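Enoyl-acyl carrier protein reductase (Uncultured bacterium, PDB 6KIA) probably catalyses the NADH-dependent reduction of enoyl-acyl carrier protein, the last step of each fatty acid elongation cycle, as a triclosan-resistant member of a novel reductase type. Local coordinates at residues A[61-65]-A[83-87]; A[162-166]-A[203-207]; A[213-217]-A[235-239]. Residue numbers count along the deposited sequence, not the author numbering.

Contact 1 (A[61-65]-A[83-87]); sequences ALRAL and NVPLM. With NAI (1,4-dihydronicotinamide adenine dinucleotide), chain D.
How a carboxamide can stand in for a backbone partner is well illustrated where residues 62-65, extended through the short strand 62-63, are directed 146° from residues 83-87. The CA atoms come closest at Ala64 and Pro85, 5.3 Å apart. Asn83 has chi1 t and holds its amide so that both ends serve one residue: Leu65 N donates to Asn83 OD1 at 2.8 Å, and Asn83 ND2 donates to Leu65 O at 2.8 Å. Arg63, whose CA-to-CB bond points away from 83-87, gives NH1 to Ala64 O at 3.0 Å and also forms a salt bridge with Glu69. The chain turns a corner at Val84, after a strand parallel to 47-56 in the Rossmann-type sheet, and runs on to the cofactor: Leu86 centres an inverse gamma turn, in which Met87 N reaches Pro85 O weakly at 3.1 Å, and Met87 SD lies 3.7 Å from N6A of the NADH adenine. Leu62, chi1 m and chi2 t, places CD1 3.7 Å from Met87 CB and CB 4.3 Å from Pro85 CB. Met87 O accepts from Arg133 on helix 120-146, and Arg63 pairs through its backbone with Arg55 of strand 47-56.

Contact 2 (A[162-166]-A[203-207]); sequences AGGIP and MNFDE. With NAI (1,4-dihydronicotinamide adenine dinucleotide), chain D.
A glycine pair lets a cofactor-binding loop lie close against a helix, as residues 162-166 do against 203-207 of helix 196-219. Gly164 and Phe205 approach to 5.0 Å between CA atoms. Gly163 (phi/psi 153/-152) and Gly164 (117/11) adopt angles that call for glycine; a CB on Gly163 would also clash with N7A of NADH, and one on Gly164 would crowd Asn204 O. Asn204, with chi1 at -143° between wells, sends ND2 to Gly164 O at 2.7 Å; its amide also engages Phe90 and Asp91. Phe205 (chi1 m) starts sideways, yet its ring swings in: CE1 lies 3.9 Å from CG1 of Ile165 (m,t) at the ring edge, and CD1 is 3.3 Å from Gly163 O. Ahead of the glycines, Ala162 N donates to NAI O4B at 3.2 Å. One short hydrogen bond from a side-chain amide, beside a small apolar edge contact, implies a loop held chiefly through its backbone, Gly164 allowing close approach to the helix and Gly163 to the adenine.

Contact 3 (A[213-217]-A[235-239]); sequences FLHLI and RYSAY. With NAI (1,4-dihydronicotinamide adenine dinucleotide), chain D.
Tyr236 lays one face of its ring under Ile217, whose CG1 sits 4.2 Å from the ring centroid and 15° off its normal, a CH-pi contact, while CG of Leu216 meets the ring edge, 4.0 Å from Tyr236 CD2. The tyrosine is m (chi2 83°), Ile217 m,t and Leu216 t,p. One helical turn earlier, Phe213 (chi1 t) repeats the theme with roles exchanged: CB of Ala238 stands over its face, 4.0 Å from the ring centroid, and Phe213 CE1 lies 4.0 Å from Tyr236 CB and 3.6 Å from Ser237 O. Helix 213-217 and strand 235-239 run nearly antiparallel, at 169°, their axes 10.3 Å apart. The register pairs Phe213 with Ala238 and Ile217 with Tyr236, each at 7.7 Å between CA atoms, so one turn of helix, closed by Ile217 N to Phe213 O at 2.9 Å, spans two strand residues. Tyr236 OH is hydrogen-bonded to Ser220, and Phe213 meets His159 edge-to-face. Strand 234-240 pairs in parallel with 155-159 and 283-287, and Tyr239, near its C-terminal end, brings CB to 3.3 Å from NAI O4D. A helix packed antiparallel on an inner parallel strand is usual in Rossmann-type, NADH-binding folds.

The three contacts show how chemistry follows position in a single alpha/beta fold. Contact 3 is fully buried and depends on aromatic and aliphatic side chains between helix and sheet; contact 2 is partly buried and mixes a side-chain-to-backbone bond with one apolar touch; contact 1 lies near the surface, about 22 Å from the chain centre to its own centre, where a side-chain amide bonding to backbone stands beside a small apolar patch. Contacts 2 and 3 share helix 196-219, their nearest atoms about 4 Å apart, whereas contacts 1 and 3 reach the same sheet at separate strands. Each also touches NADH: contact 1 at the adenine, contact 2 at the adenine and its ribose, contact 3 at the nicotinamide ribose.

Contact 1 (A[61-65]-A[83-87])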
loop_
_atom_site.group_PDB
_atom_site.type_symbol
_atom_site.label_atom_id
_atom_site.label_comp_id
_atom_site.label_asym_id
_atom_site.label_seq_id
_atom_site.Cartn_x
_atom_site.Cartn_y
_atom_site.Cartn_z
ATOM N N ALA A 61 -7.879 -15.430 20.065
ATOM C CA ALA A 61 -7.223 -16.472 19.284
ATOM C C ALA A 61 -7.686 -16.384 17.835
ATOM O O ALA A 61 -8.823 -15.969 17.572
ATOM C CB ALA A 61 -7.527 -17.843 19.864
ATOM N N LEU A 62 -6.803 -16.717 16.894
ATOM C CA LEU A 62 -7.174 -16.678 15.481
ATOM C C LEU A 62 -8.176 -17.762 15.119
ATOM O O LEU A 62 -8.042 -18.902 15.555
ATOM C CB LEU A 62 -5.938 -16.826 14.596
ATOM C CG LEU A 62 -5.171 -15.548 14.279
ATOM C CD1 LEU A 62 -3.993 -15.876 13.379
ATOM C CD2 LEU A 62 -6.102 -14.542 13.633
ATOM N N ARG A 63 -9.167 -17.419 14.305
ATOM C CA ARG A 63 -10.109 -18.430 13.848
ATOM C C ARG A 63 -10.424 -18.258 12.363
ATOM O O ARG A 63 -10.323 -17.160 11.808
ATOM C CB ARG A 63 -11.398 -18.381 14.676
ATOM C CG ARG A 63 -12.259 -17.141 14.449
ATOM C CD ARG A 63 -13.696 -17.393 14.894
ATOM N NE ARG A 63 -14.526 -16.194 14.821
ATOM C CZ ARG A 63 -15.149 -15.782 13.720
ATOM N NH1 ARG A 63 -15.033 -16.458 12.584
ATOM N NH2 ARG A 63 -15.887 -14.681 13.749
ATOM N N ALA A 64 -10.810 -19.356 11.722
ATOM C CA ALA A 64 -11.232 -19.294 10.341
ATOM C C ALA A 64 -12.596 -18.619 10.271
ATOM O O ALA A 64 -13.286 -18.459 11.288
ATOM C CB ALA A 64 -11.280 -20.681 9.724
ATOM N N LEU A 65 -12.967 -18.201 9.071
ATOM C CA LEU A 65 -14.254 -17.566 8.853
ATOM C C LEU A 65 -15.372 -18.585 9.022
ATOM O O LEU A 65 -15.211 -19.764 8.693
ATOM C CB LEU A 65 -14.316 -16.961 7.456
ATOM C CG LEU A 65 -13.283 -15.883 7.115
ATOM C CD1 LEU A 65 -13.588 -15.298 5.758
ATOM C CD2 LEU A 65 -13.308 -14.802 8.174
ATOM N N ASN A 83 -10.138 -20.795 3.267
ATOM C CA ASN A 83 -10.479 -20.420 4.638
ATOM C C ASN A 83 -9.410 -20.855 5.642
ATOM O O ASN A 83 -9.608 -21.775 6.436
ATOM C CB ASN A 83 -11.827 -21.013 5.039
ATOM C CG ASN A 83 -12.444 -20.290 6.212
ATOM O OD1 ASN A 83 -11.857 -19.347 6.748
ATOM N ND2 ASN A 83 -13.606 -20.759 6.655
ATOM N N VAL A 84 -8.286 -20.151 5.614
ATOM C CA VAL A 84 -7.195 -20.357 6.550
ATOM C C VAL A 84 -6.810 -18.971 7.078
ATOM O O VAL A 84 -6.670 -18.039 6.292
ATOM C CB VAL A 84 -5.995 -21.047 5.889
ATOM C CG1 VAL A 84 -4.796 -21.074 6.829
ATOM C CG2 VAL A 84 -6.384 -22.456 5.414
ATOM N N PRO A 85 -6.717 -18.816 8.412
ATOM C CA PRO A 85 -6.439 -17.464 8.927
ATOM C C PRO A 85 -4.993 -17.013 8.705
ATOM O O PRO A 85 -4.115 -17.305 9.527
ATOM C CB PRO A 85 -6.757 -17.585 10.421
ATOM C CG PRO A 85 -6.589 -19.046 10.728
ATOM C CD PRO A 85 -6.995 -19.785 9.490
ATOM N N LEU A 86 -4.762 -16.268 7.622
ATOM C CA LEU A 86 -3.420 -15.881 7.222
ATOM C C LEU A 86 -3.089 -14.503 7.759
ATOM O O LEU A 86 -2.749 -13.585 7.001
ATOM C CB LEU A 86 -3.280 -15.881 5.694
ATOM C CG LEU A 86 -2.694 -17.105 4.991
ATOM C CD1 LEU A 86 -2.319 -16.738 3.550
ATOM C CD2 LEU A 86 -1.513 -17.685 5.744
ATOM N N MET A 87 -3.209 -14.352 9.074
ATOM C CA MET A 87 -2.843 -13.099 9.727
ATOM C C MET A 87 -1.336 -12.966 9.880
ATOM O O MET A 87 -0.709 -13.794 10.528
ATOM C CB MET A 87 -3.488 -13.020 11.110
ATOM C CG MET A 87 -3.239 -11.696 11.763
ATOM S SD MET A 87 -4.394 -10.467 11.199
ATOM C CE MET A 87 -5.750 -10.847 12.311
HETATM P PA NAI D . -5.978 -1.328 2.506
HETATM O O1A NAI D . -7.177 -1.482 1.620
HETATM O O2A NAI D . -6.239 -1.094 3.981
HETATM O O5B NAI D . -5.059 -2.605 2.271
HETATM C C5B NAI D . -4.255 -3.092 3.326
HETATM C C4B NAI D . -3.926 -4.552 2.886
HETATM O O4B NAI D . -2.926 -5.080 3.949
HETATM C C3B NAI D . -4.952 -5.325 2.901
HETATM O O3B NAI D . -4.956 -6.279 1.761
HETATM C C2B NAI D . -4.844 -6.146 4.333
HETATM O O2B NAI D . -5.678 -7.360 4.266
HETATM C C1B NAI D . -3.582 -6.370 4.454
HETATM N N9A NAI D . -3.167 -6.403 5.872
HETATM C C8A NAI D . -3.109 -5.494 6.861
HETATM N N7A NAI D . -2.654 -6.101 7.954
HETATM C C5A NAI D . -2.418 -7.397 7.641
HETATM C C6A NAI D . -1.945 -8.407 8.464
HETATM N N6A NAI D . -1.553 -8.456 9.845
HETATM N N1A NAI D . -1.790 -9.634 7.938
HETATM C C2A NAI D . -2.107 -9.868 6.626
HETATM N N3A NAI D . -2.578 -8.856 5.805
HETATM C C4A NAI D . -2.733 -7.607 6.347
HETATM O O3 NAI D . -5.041 -0.053 2.025
HETATM P PN NAI D . -4.071 0.083 0.743
HETATM O O1N NAI D . -4.836 -0.163 -0.520
HETATM O O2N NAI D . -3.526 1.497 0.867
HETATM O O5D NAI D . -2.906 -0.993 0.916
HETATM C C5D NAI D . -2.635 -1.960 -0.085
HETATM C C4D NAI D . -1.140 -1.843 -0.458
HETATM O O4D NAI D . -0.954 -0.704 -1.096
HETATM C C3D NAI D . -0.276 -1.755 0.798
HETATM O O3D NAI D . 0.817 -2.609 0.740
HETATM C C2D NAI D . 0.215 -0.292 0.729
HETATM O O2D NAI D . 1.424 -0.148 1.555
HETATM C C1D NAI D . 0.392 -0.080 -0.549
HETATM N N1N NAI D . 0.437 1.337 -0.910
HETATM C C2N NAI D . -0.454 2.252 -0.391
HETATM C C3N NAI D . -0.332 3.608 -0.720
HETATM C C7N NAI D . -1.325 4.642 -0.191
HETATM O O7N NAI D . -1.052 5.839 -0.210
HETATM N N7N NAI D . -2.574 4.196 0.314
HETATM C C4N NAI D . 0.657 4.061 -1.581
HETATM C C5N NAI D . 1.524 3.116 -2.143
HETATM C C6N NAI D . 1.410 1.765 -1.799
#

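Contact 2 (A[162-166]-A[203-207])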
loop_
_atom_site.group_PDB
_atom_site.type_symbol
_atom_site.label_atom_id
_atom_site.label_comp_id
_atom_site.label_asym_id
_atom_site.label_seq_id
_atom_site.Cartn_x
_atom_site.Cartn_y
_atom_site.Cartn_z
ATOM N N ALA A 162 0.256 -4.879 4.082
ATOM C CA ALA A 162 1.037 -3.873 4.797
ATOM C C ALA A 162 0.344 -3.624 6.124
ATOM O O ALA A 162 -0.879 -3.593 6.183
ATOM C CB ALA A 162 1.146 -2.560 3.983
ATOM N N GLY A 163 1.115 -3.417 7.184
ATOM C CA GLY A 163 0.525 -3.137 8.489
ATOM C C GLY A 163 1.442 -3.574 9.606
ATOM O O GLY A 163 2.653 -3.594 9.424
ATOM N N GLY A 164 0.870 -3.922 10.761
ATOM C CA GLY A 164 1.656 -4.400 11.884
ATOM C C GLY A 164 1.561 -3.478 13.086
ATOM O O GLY A 164 2.331 -3.606 14.033
ATOM N N ILE A 165 0.631 -2.529 13.038
ATOM C CA ILE A 165 0.392 -1.659 14.190
ATOM C C ILE A 165 -0.296 -2.439 15.299
ATOM O O ILE A 165 -1.358 -3.022 15.075
ATOM C CB ILE A 165 -0.479 -0.451 13.823
ATOM C CG1 ILE A 165 0.189 0.389 12.734
ATOM C CG2 ILE A 165 -0.769 0.392 15.060
ATOM C CD1 ILE A 165 -0.716 1.459 12.156
ATOM N N PRO A 166 0.315 -2.469 16.492
ATOM C CA PRO A 166 -0.252 -3.136 17.672
ATOM C C PRO A 166 -1.521 -2.461 18.171
ATOM O O PRO A 166 -1.652 -1.237 18.058
ATOM C CB PRO A 166 0.860 -3.020 18.721
ATOM C CG PRO A 166 2.104 -2.722 17.944
ATOM C CD PRO A 166 1.646 -1.906 16.772
ATOM N N MET A 203 9.874 -3.967 13.757
ATOM C CA MET A 203 10.012 -5.413 13.531
ATOM C C MET A 203 8.709 -6.006 12.950
ATOM O O MET A 203 8.717 -6.825 11.995
ATOM C CB MET A 203 10.381 -6.108 14.842
ATOM C CG MET A 203 11.715 -5.661 15.380
ATOM S SD MET A 203 12.048 -6.402 16.986
ATOM C CE MET A 203 11.321 -8.007 16.778
ATOM N N ASN A 204 7.585 -5.575 13.518
ATOM C CA ASN A 204 6.301 -6.074 13.034
ATOM C C ASN A 204 6.018 -5.603 11.607
ATOM O O ASN A 204 5.488 -6.362 10.790
ATOM C CB ASN A 204 5.169 -5.637 13.964
ATOM C CG ASN A 204 4.094 -6.701 14.110
ATOM O OD1 ASN A 204 4.359 -7.905 13.977
ATOM N ND2 ASN A 204 2.876 -6.266 14.379
ATOM N N PHE A 205 6.397 -4.360 11.305
ATOM C CA PHE A 205 6.262 -3.809 9.952
ATOM C C PHE A 205 7.068 -4.657 8.970
ATOM O O PHE A 205 6.573 -5.018 7.895
ATOM C CB PHE A 205 6.763 -2.352 9.860
ATOM C CG PHE A 205 5.826 -1.303 10.438
ATOM C CD1 PHE A 205 4.660 -1.643 11.101
ATOM C CD2 PHE A 205 6.150 0.050 10.306
ATOM C CE1 PHE A 205 3.828 -0.632 11.630
ATOM C CE2 PHE A 205 5.326 1.065 10.831
ATOM C CZ PHE A 205 4.171 0.716 11.489
ATOM N N ASP A 206 8.315 -4.977 9.316
ATOM C CA ASP A 206 9.098 -5.834 8.422
ATOM C C ASP A 206 8.358 -7.140 8.176
ATOM O O ASP A 206 8.307 -7.616 7.030
ATOM C CB ASP A 206 10.486 -6.140 8.985
ATOM C CG ASP A 206 11.523 -5.083 8.652
ATOM O OD1 ASP A 206 11.221 -4.101 7.937
ATOM O OD2 ASP A 206 12.673 -5.240 9.126
ATOM N N GLU A 207 7.771 -7.720 9.224
ATOM C CA GLU A 207 7.095 -9.012 9.031
ATOM C C GLU A 207 5.873 -8.907 8.095
ATOM O O GLU A 207 5.721 -9.701 7.140
ATOM C CB GLU A 207 6.647 -9.607 10.372
ATOM C CG GLU A 207 7.747 -10.164 11.258
ATOM C CD GLU A 207 8.737 -11.056 10.532
ATOM O OE1 GLU A 207 8.342 -11.749 9.564
ATOM O OE2 GLU A 207 9.905 -11.117 10.978
HETATM P PA NAI D . -5.978 -1.328 2.506
HETATM O O1A NAI D . -7.177 -1.482 1.620
HETATM O O2A NAI D . -6.239 -1.094 3.981
HETATM O O5B NAI D . -5.059 -2.605 2.271
HETATM C C5B NAI D . -4.255 -3.092 3.326
HETATM C C4B NAI D . -3.926 -4.552 2.886
HETATM O O4B NAI D . -2.926 -5.080 3.949
HETATM C C3B NAI D . -4.952 -5.325 2.901
HETATM O O3B NAI D . -4.956 -6.279 1.761
HETATM C C2B NAI D . -4.844 -6.146 4.333
HETATM O O2B NAI D . -5.678 -7.360 4.266
HETATM C C1B NAI D . -3.582 -6.370 4.454
HETATM N N9A NAI D . -3.167 -6.403 5.872
HETATM C C8A NAI D . -3.109 -5.494 6.861
HETATM N N7A NAI D . -2.654 -6.101 7.954
HETATM C C5A NAI D . -2.418 -7.397 7.641
HETATM C C6A NAI D . -1.945 -8.407 8.464
HETATM N N6A NAI D . -1.553 -8.456 9.845
HETATM N N1A NAI D . -1.790 -9.634 7.938
HETATM C C2A NAI D . -2.107 -9.868 6.626
HETATM N N3A NAI D . -2.578 -8.856 5.805
HETATM C C4A NAI D . -2.733 -7.607 6.347
HETATM O O3 NAI D . -5.041 -0.053 2.025
HETATM P PN NAI D . -4.071 0.083 0.743
HETATM O O1N NAI D . -4.836 -0.163 -0.520
HETATM O O2N NAI D . -3.526 1.497 0.867
HETATM O O5D NAI D . -2.906 -0.993 0.916
HETATM C C5D NAI D . -2.635 -1.960 -0.085
HETATM C C4D NAI D . -1.140 -1.843 -0.458
HETATM O O4D NAI D . -0.954 -0.704 -1.096
HETATM C C3D NAI D . -0.276 -1.755 0.798
HETATM O O3D NAI D . 0.817 -2.609 0.740
HETATM C C2D NAI D . 0.215 -0.292 0.729
HETATM O O2D NAI D . 1.424 -0.148 1.555
HETATM C C1D NAI D . 0.392 -0.080 -0.549
HETATM N N1N NAI D . 0.437 1.337 -0.910
HETATM C C2N NAI D . -0.454 2.252 -0.391
HETATM C C3N NAI D . -0.332 3.608 -0.720
HETATM C C7N NAI D . -1.325 4.642 -0.191
HETATM O O7N NAI D . -1.052 5.839 -0.210
HETATM N N7N NAI D . -2.574 4.196 0.314
HETATM C C4N NAI D . 0.657 4.061 -1.581
HETATM C C5N NAI D . 1.524 3.116 -2.143
HETATM C C6N NAI D . 1.410 1.765 -1.799
#

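Contact 3 (A[213-217]-A[235-239])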
loop_
_atom_site.group_PDB
_atom_site.type_symbol
_atom_site.label_atom_id
_atom_site.label_comp_id
_atom_site.label_asym_id
_atom_site.label_seq_id
_atom_site.Cartn_x
_atom_site.Cartn_y
_atom_site.Cartn_z
ATOM N N PHE A 213 5.821 -11.176 1.570
ATOM C CA PHE A 213 6.079 -11.352 0.135
ATOM C C PHE A 213 7.042 -12.494 -0.093
ATOM O O PHE A 213 6.868 -13.287 -1.020
ATOM C CB PHE A 213 6.622 -10.057 -0.471
ATOM C CG PHE A 213 6.583 -9.994 -1.975
ATOM C CD1 PHE A 213 5.434 -10.339 -2.696
ATOM C CD2 PHE A 213 7.657 -9.463 -2.664
ATOM C CE1 PHE A 213 5.397 -10.216 -4.092
ATOM C CE2 PHE A 213 7.631 -9.348 -4.053
ATOM C CZ PHE A 213 6.494 -9.713 -4.767
ATOM N N LEU A 214 8.060 -12.578 0.765
ATOM C CA LEU A 214 9.012 -13.675 0.677
ATOM C C LEU A 214 8.301 -14.987 0.969
ATOM O O LEU A 214 8.556 -15.986 0.301
ATOM C CB LEU A 214 10.188 -13.496 1.650
ATOM C CG LEU A 214 11.146 -14.700 1.685
ATOM C CD1 LEU A 214 11.887 -14.834 0.349
ATOM C CD2 LEU A 214 12.125 -14.615 2.849
ATOM N N HIS A 215 7.411 -14.992 1.962
ATOM C CA HIS A 215 6.708 -16.217 2.327
ATOM C C HIS A 215 5.772 -16.628 1.214
ATOM O O HIS A 215 5.535 -17.811 0.998
ATOM C CB HIS A 215 5.933 -16.038 3.625
ATOM C CG HIS A 215 6.817 -15.743 4.789
ATOM N ND1 HIS A 215 8.041 -16.356 4.954
ATOM C CD2 HIS A 215 6.678 -14.880 5.824
ATOM C CE1 HIS A 215 8.617 -15.886 6.047
ATOM N NE2 HIS A 215 7.811 -14.992 6.594
ATOM N N LEU A 216 5.265 -15.640 0.488
ATOM C CA LEU A 216 4.435 -15.920 -0.670
ATOM C C LEU A 216 5.247 -16.575 -1.768
ATOM O O LEU A 216 4.849 -17.612 -2.317
ATOM C CB LEU A 216 3.810 -14.626 -1.188
ATOM C CG LEU A 216 3.176 -14.697 -2.578
ATOM C CD1 LEU A 216 2.096 -15.797 -2.674
ATOM C CD2 LEU A 216 2.644 -13.328 -2.953
ATOM N N ILE A 217 6.407 -16.002 -2.057
ATOM C CA ILE A 217 7.244 -16.517 -3.129
ATOM C C ILE A 217 7.754 -17.931 -2.801
ATOM O O ILE A 217 7.742 -18.834 -3.654
ATOM C CB ILE A 217 8.416 -15.561 -3.415
ATOM C CG1 ILE A 217 7.866 -14.281 -4.071
ATOM C CG2 ILE A 217 9.420 -16.210 -4.374
ATOM C CD1 ILE A 217 8.854 -13.122 -4.133
ATOM N N ARG A 235 3.614 -14.944 -12.221
ATOM C CA ARG A 235 3.977 -13.579 -11.892
ATOM C C ARG A 235 3.622 -13.271 -10.430
ATOM O O ARG A 235 2.629 -13.780 -9.894
ATOM C CB ARG A 235 3.239 -12.607 -12.808
ATOM C CG ARG A 235 3.473 -12.810 -14.292
ATOM C CD ARG A 235 4.916 -12.538 -14.673
ATOM N NE ARG A 235 5.087 -12.610 -16.122
ATOM C CZ ARG A 235 5.515 -13.694 -16.759
ATOM N NH1 ARG A 235 5.840 -14.769 -16.068
ATOM N NH2 ARG A 235 5.631 -13.691 -18.081
ATOM N N TYR A 236 4.443 -12.437 -9.800
ATOM C CA TYR A 236 4.155 -11.886 -8.466
ATOM C C TYR A 236 4.173 -10.375 -8.561
ATOM O O TYR A 236 5.055 -9.817 -9.214
ATOM C CB TYR A 236 5.182 -12.331 -7.428
ATOM C CG TYR A 236 5.273 -13.833 -7.308
ATOM C CD1 TYR A 236 6.063 -14.561 -8.191
ATOM C CD2 TYR A 236 4.545 -14.525 -6.344
ATOM C CE1 TYR A 236 6.134 -15.941 -8.110
ATOM C CE2 TYR A 236 4.624 -15.911 -6.259
ATOM C CZ TYR A 236 5.414 -16.598 -7.145
ATOM O OH TYR A 236 5.503 -17.970 -7.062
ATOM N N SER A 237 3.189 -9.721 -7.953
ATOM C CA SER A 237 3.205 -8.259 -7.888
ATOM C C SER A 237 3.059 -7.864 -6.426
ATOM O O SER A 237 2.526 -8.640 -5.617
ATOM C CB SER A 237 2.077 -7.657 -8.728
ATOM O OG SER A 237 0.809 -7.975 -8.159
ATOM N N ALA A 238 3.544 -6.675 -6.078
ATOM C CA ALA A 238 3.324 -6.111 -4.757
ATOM C C ALA A 238 3.123 -4.619 -4.929
ATOM O O ALA A 238 3.628 -4.022 -5.880
ATOM C CB ALA A 238 4.501 -6.388 -3.804
ATOM N N TYR A 239 2.393 -4.021 -4.002
ATOM C CA TYR A 239 2.204 -2.573 -3.988
ATOM C C TYR A 239 3.268 -1.965 -3.088
ATOM O O TYR A 239 3.303 -2.244 -1.895
ATOM C CB TYR A 239 0.807 -2.196 -3.495
ATOM C CG TYR A 239 -0.305 -2.510 -4.471
ATOM C CD1 TYR A 239 -0.696 -1.579 -5.435
ATOM C CD2 TYR A 239 -0.970 -3.741 -4.424
ATOM C CE1 TYR A 239 -1.707 -1.865 -6.330
ATOM C CE2 TYR A 239 -1.980 -4.030 -5.330
ATOM C CZ TYR A 239 -2.342 -3.094 -6.256
ATOM O OH TYR A 239 -3.345 -3.374 -7.158
HETATM P PA NAI D . -5.978 -1.328 2.506
HETATM O O1A NAI D . -7.177 -1.482 1.620
HETATM O O2A NAI D . -6.239 -1.094 3.981
HETATM O O5B NAI D . -5.059 -2.605 2.271
HETATM C C5B NAI D . -4.255 -3.092 3.326
HETATM C C4B NAI D . -3.926 -4.552 2.886
HETATM O O4B NAI D . -2.926 -5.080 3.949
HETATM C C3B NAI D . -4.952 -5.325 2.901
HETATM O O3B NAI D . -4.956 -6.279 1.761
HETATM C C2B NAI D . -4.844 -6.146 4.333
HETATM O O2B NAI D . -5.678 -7.360 4.266
HETATM C C1B NAI D . -3.582 -6.370 4.454
HETATM N N9A NAI D . -3.167 -6.403 5.872
HETATM C C8A NAI D . -3.109 -5.494 6.861
HETATM N N7A NAI D . -2.654 -6.101 7.954
HETATM C C5A NAI D . -2.418 -7.397 7.641
HETATM C C6A NAI D . -1.945 -8.407 8.464
HETATM N N6A NAI D . -1.553 -8.456 9.845
HETATM N N1A NAI D . -1.790 -9.634 7.938
HETATM C C2A NAI D . -2.107 -9.868 6.626
HETATM N N3A NAI D . -2.578 -8.856 5.805
HETATM C C4A NAI D . -2.733 -7.607 6.347
HETATM O O3 NAI D . -5.041 -0.053 2.025
HETATM P PN NAI D . -4.071 0.083 0.743
HETATM O O1N NAI D . -4.836 -0.163 -0.520
HETATM O O2N NAI D . -3.526 1.497 0.867
HETATM O O5D NAI D . -2.906 -0.993 0.916
HETATM C C5D NAI D . -2.635 -1.960 -0.085
HETATM C C4D NAI D . -1.140 -1.843 -0.458
HETATM O O4D NAI D . -0.954 -0.704 -1.096
HETATM C C3D NAI D . -0.276 -1.755 0.798
HETATM O O3D NAI D . 0.817 -2.609 0.740
HETATM C C2D NAI D . 0.215 -0.292 0.729
HETATM O O2D NAI D . 1.424 -0.148 1.555
HETATM C C1D NAI D . 0.392 -0.080 -0.549
HETATM N N1N NAI D . 0.437 1.337 -0.910
HETATM C C2N NAI D . -0.454 2.252 -0.391
HETATM C C3N NAI D . -0.332 3.608 -0.720
HETATM C C7N NAI D . -1.325 4.642 -0.191
HETATM O O7N NAI D . -1.052 5.839 -0.210
HETATM N N7N NAI D . -2.574 4.196 0.314
HETATM C C4N NAI D . 0.657 4.061 -1.581
HETATM C C5N NAI D . 1.524 3.116 -2.143
HETATM C C6N NAI D . 1.410 1.765 -1.799
#